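Local coordinates for intimin adherence protein (Escherichia coli O157:H7, PDB 3NCX) that probably attaches enterohaemorrhagic bacteria to host cells by binding the translocated receptor Tir through its C-terminal region, at residues W32-Q37 with M97-K102. The protein carries 1 engineered substitution. Numbering follows the deposited sequence.
Sequences WLQYGQ and MIKVDK
SD of Met97 lies off the edge of the Trp32 indole, near the ring plane. CG of Trp32 sits anti to the carbonyl carbon (chi1 -68°), so the indole leads off from Met97 and the closer packing is made by CB of Trp32, 3.6 Å from CG of Met97. The Tyr35 ring is covered on one face by its own neighbour, Gln34 CG, 3.5 Å above the plane and over its centre, while Tyr35 also stacks with His139.

Between the backbones runs a short parallel ladder, Trp32 beside Met97 and Leu33 beside Ile98. Ile98 N donates to Trp32 O over 3.0 Å, approaching from above the carbonyl plane, and Met97 CA adds a CA-H...O contact to the same oxygen. Gln34 N returns a 3.0 Å bond to Ile98 O, this one in the carbonyl plane. Strand 97-103 also pairs antiparallel with 184-188, so 32-33 is an edge strand of a mixed three-stranded sheet. It comes from the Ig-like part of the chain and extends a sheet of the C-type lectin-like part, joining the two modules directly. The strand runs straight into a type II turn, Leu33 to Gly36, which leads the chain away and is closed by Gly36 N to Leu33 O.

Trp32 and Met97 share one sheet face; on the other, the Leu33 and Ile98 side chains cross obliquely, CD1 of Leu33 touching CG2 of Ile98 at 3.8 Å, and both residues pack on Ile127 of helix 121-131. The extended Gln34 chain passes SD of Met97, its CB 3.9 Å from the sulphur, and crosses the aliphatic part of Lys99, whose NZ forms a salt bridge with Glu189.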
loop_
_atom_site.group_PDB
_atom_site.type_symbol
_atom_site.label_atom_id
_atom_site.label_comp_id
_atom_site.label_asym_id
_atom_site.label_seq_id
_atom_site.Cartn_x
_atom_site.Cartn_y
_atom_site.Cartn_z
ATOM N N TRP A 32 4.030 -3.987 -1.016
ATOM C CA TRP A 32 3.210 -2.893 -0.518
ATOM C C TRP A 32 3.078 -1.719 -1.480
ATOM O O TRP A 32 3.999 -1.398 -2.230
ATOM C CB TRP A 32 3.757 -2.380 0.816
ATOM C CG TRP A 32 3.615 -3.343 1.953
ATOM C CD1 TRP A 32 3.105 -4.609 1.903
ATOM C CD2 TRP A 32 3.986 -3.112 3.315
ATOM N NE1 TRP A 32 3.138 -5.182 3.152
ATOM C CE2 TRP A 32 3.677 -4.282 4.037
ATOM C CE3 TRP A 32 4.552 -2.030 3.996
ATOM C CZ2 TRP A 32 3.915 -4.400 5.403
ATOM C CZ3 TRP A 32 4.789 -2.149 5.351
ATOM C CH2 TRP A 32 4.471 -3.324 6.041
ATOM N N LEU A 33 1.907 -1.094 -1.450
ATOM C CA LEU A 33 1.722 0.235 -2.003
ATOM C C LEU A 33 1.694 1.197 -0.828
ATOM O O LEU A 33 0.855 1.062 0.062
ATOM C CB LEU A 33 0.399 0.327 -2.759
ATOM C CG LEU A 33 -0.073 1.760 -3.011
ATOM C CD1 LEU A 33 0.919 2.501 -3.894
ATOM C CD2 LEU A 33 -1.465 1.777 -3.620
ATOM N N GLN A 34 2.611 2.159 -0.807
ATOM C CA GLN A 34 2.632 3.118 0.290
ATOM C C GLN A 34 1.280 3.813 0.389
ATOM O O GLN A 34 0.753 4.307 -0.609
ATOM C CB GLN A 34 3.743 4.151 0.116
ATOM C CG GLN A 34 3.896 5.075 1.317
ATOM C CD GLN A 34 4.991 6.107 1.132
ATOM O OE1 GLN A 34 5.707 6.445 2.074
ATOM N NE2 GLN A 34 5.120 6.620 -0.087
ATOM N N TYR A 35 0.723 3.829 1.597
ATOM C CA TYR A 35 -0.565 4.466 1.859
ATOM C C TYR A 35 -1.724 3.594 1.396
ATOM O O TYR A 35 -2.865 4.050 1.321
ATOM C CB TYR A 35 -0.625 5.852 1.217
ATOM C CG TYR A 35 0.491 6.761 1.674
ATOM C CD1 TYR A 35 1.243 7.488 0.760
ATOM C CD2 TYR A 35 0.795 6.892 3.024
ATOM C CE1 TYR A 35 2.267 8.319 1.177
ATOM C CE2 TYR A 35 1.816 7.720 3.449
ATOM C CZ TYR A 35 2.548 8.430 2.522
ATOM O OH TYR A 35 3.565 9.256 2.940
ATOM N N GLY A 36 -1.423 2.337 1.084
ATOM C CA GLY A 36 -2.457 1.354 0.829
ATOM C C GLY A 36 -3.203 1.101 2.123
ATOM O O GLY A 36 -2.655 1.312 3.206
ATOM N N GLN A 37 -4.449 0.650 2.024
ATOM C CA GLN A 37 -5.292 0.519 3.208
ATOM C C GLN A 37 -6.034 -0.811 3.287
ATOM O O GLN A 37 -6.351 -1.422 2.265
ATOM C CB GLN A 37 -6.279 1.684 3.275
ATOM C CG GLN A 37 -5.602 3.044 3.325
ATOM C CD GLN A 37 -6.587 4.190 3.288
ATOM O OE1 GLN A 37 -7.551 4.172 2.522
ATOM N NE2 GLN A 37 -6.355 5.196 4.121
ATOM N N MET A 97 8.357 -1.856 -1.138
ATOM C CA MET A 97 7.219 -0.951 -1.082
ATOM C C MET A 97 7.372 0.156 -2.116
ATOM O O MET A 97 8.468 0.674 -2.324
ATOM C CB MET A 97 7.074 -0.348 0.315
ATOM C CG MET A 97 5.876 0.570 0.461
ATOM S SD MET A 97 5.917 1.518 1.989
ATOM C CE MET A 97 7.424 2.458 1.759
ATOM N N ILE A 98 6.267 0.514 -2.759
ATOM C CA ILE A 98 6.284 1.530 -3.806
ATOM C C ILE A 98 5.913 2.911 -3.270
ATOM O O ILE A 98 4.903 3.075 -2.582
ATOM C CB ILE A 98 5.352 1.143 -4.977
ATOM C CG1 ILE A 98 6.176 0.697 -6.185
ATOM C CG2 ILE A 98 4.442 2.294 -5.359
ATOM C CD1 ILE A 98 7.040 -0.510 -5.920
ATOM N N LYS A 99 6.749 3.898 -3.579
ATOM C CA LYS A 99 6.493 5.277 -3.182
ATOM C C LYS A 99 6.216 6.130 -4.411
ATOM O O LYS A 99 6.787 5.906 -5.476
ATOM C CB LYS A 99 7.686 5.862 -2.423
ATOM C CG LYS A 99 7.967 5.226 -1.075
ATOM C CD LYS A 99 9.073 5.979 -0.349
ATOM C CE LYS A 99 9.444 5.300 0.961
ATOM N NZ LYS A 99 10.531 6.026 1.679
ATOM N N VAL A 100 5.342 7.115 -4.256
ATOM C CA VAL A 100 5.026 8.015 -5.354
ATOM C C VAL A 100 5.468 9.435 -5.019
ATOM O O VAL A 100 4.856 10.106 -4.189
ATOM C CB VAL A 100 3.520 8.012 -5.676
ATOM C CG1 VAL A 100 3.244 8.836 -6.921
ATOM C CG2 VAL A 100 3.021 6.588 -5.857
ATOM N N ASP A 101 6.545 9.879 -5.660
ATOM C CA ASP A 101 7.022 11.244 -5.495
ATOM C C ASP A 101 6.411 12.147 -6.559
ATOM O O ASP A 101 5.416 11.790 -7.188
ATOM C CB ASP A 101 8.550 11.294 -5.549
ATOM C CG ASP A 101 9.194 10.851 -4.245
ATOM O OD1 ASP A 101 9.256 9.630 -3.990
ATOM O OD2 ASP A 101 9.640 11.728 -3.473
ATOM N N LYS A 102 7.001 13.319 -6.756
ATOM C CA LYS A 102 6.465 14.282 -7.711
ATOM C C LYS A 102 6.760 13.882 -9.156
ATOM O O LYS A 102 7.529 12.956 -9.411
ATOM C CB LYS A 102 7.002 15.685 -7.418
ATOM C CG LYS A 102 8.517 15.771 -7.306
ATOM C CD LYS A 102 8.963 17.209 -7.073
ATOM C CE LYS A 102 10.446 17.293 -6.742
ATOM N NZ LYS A 102 11.297 16.758 -7.839
#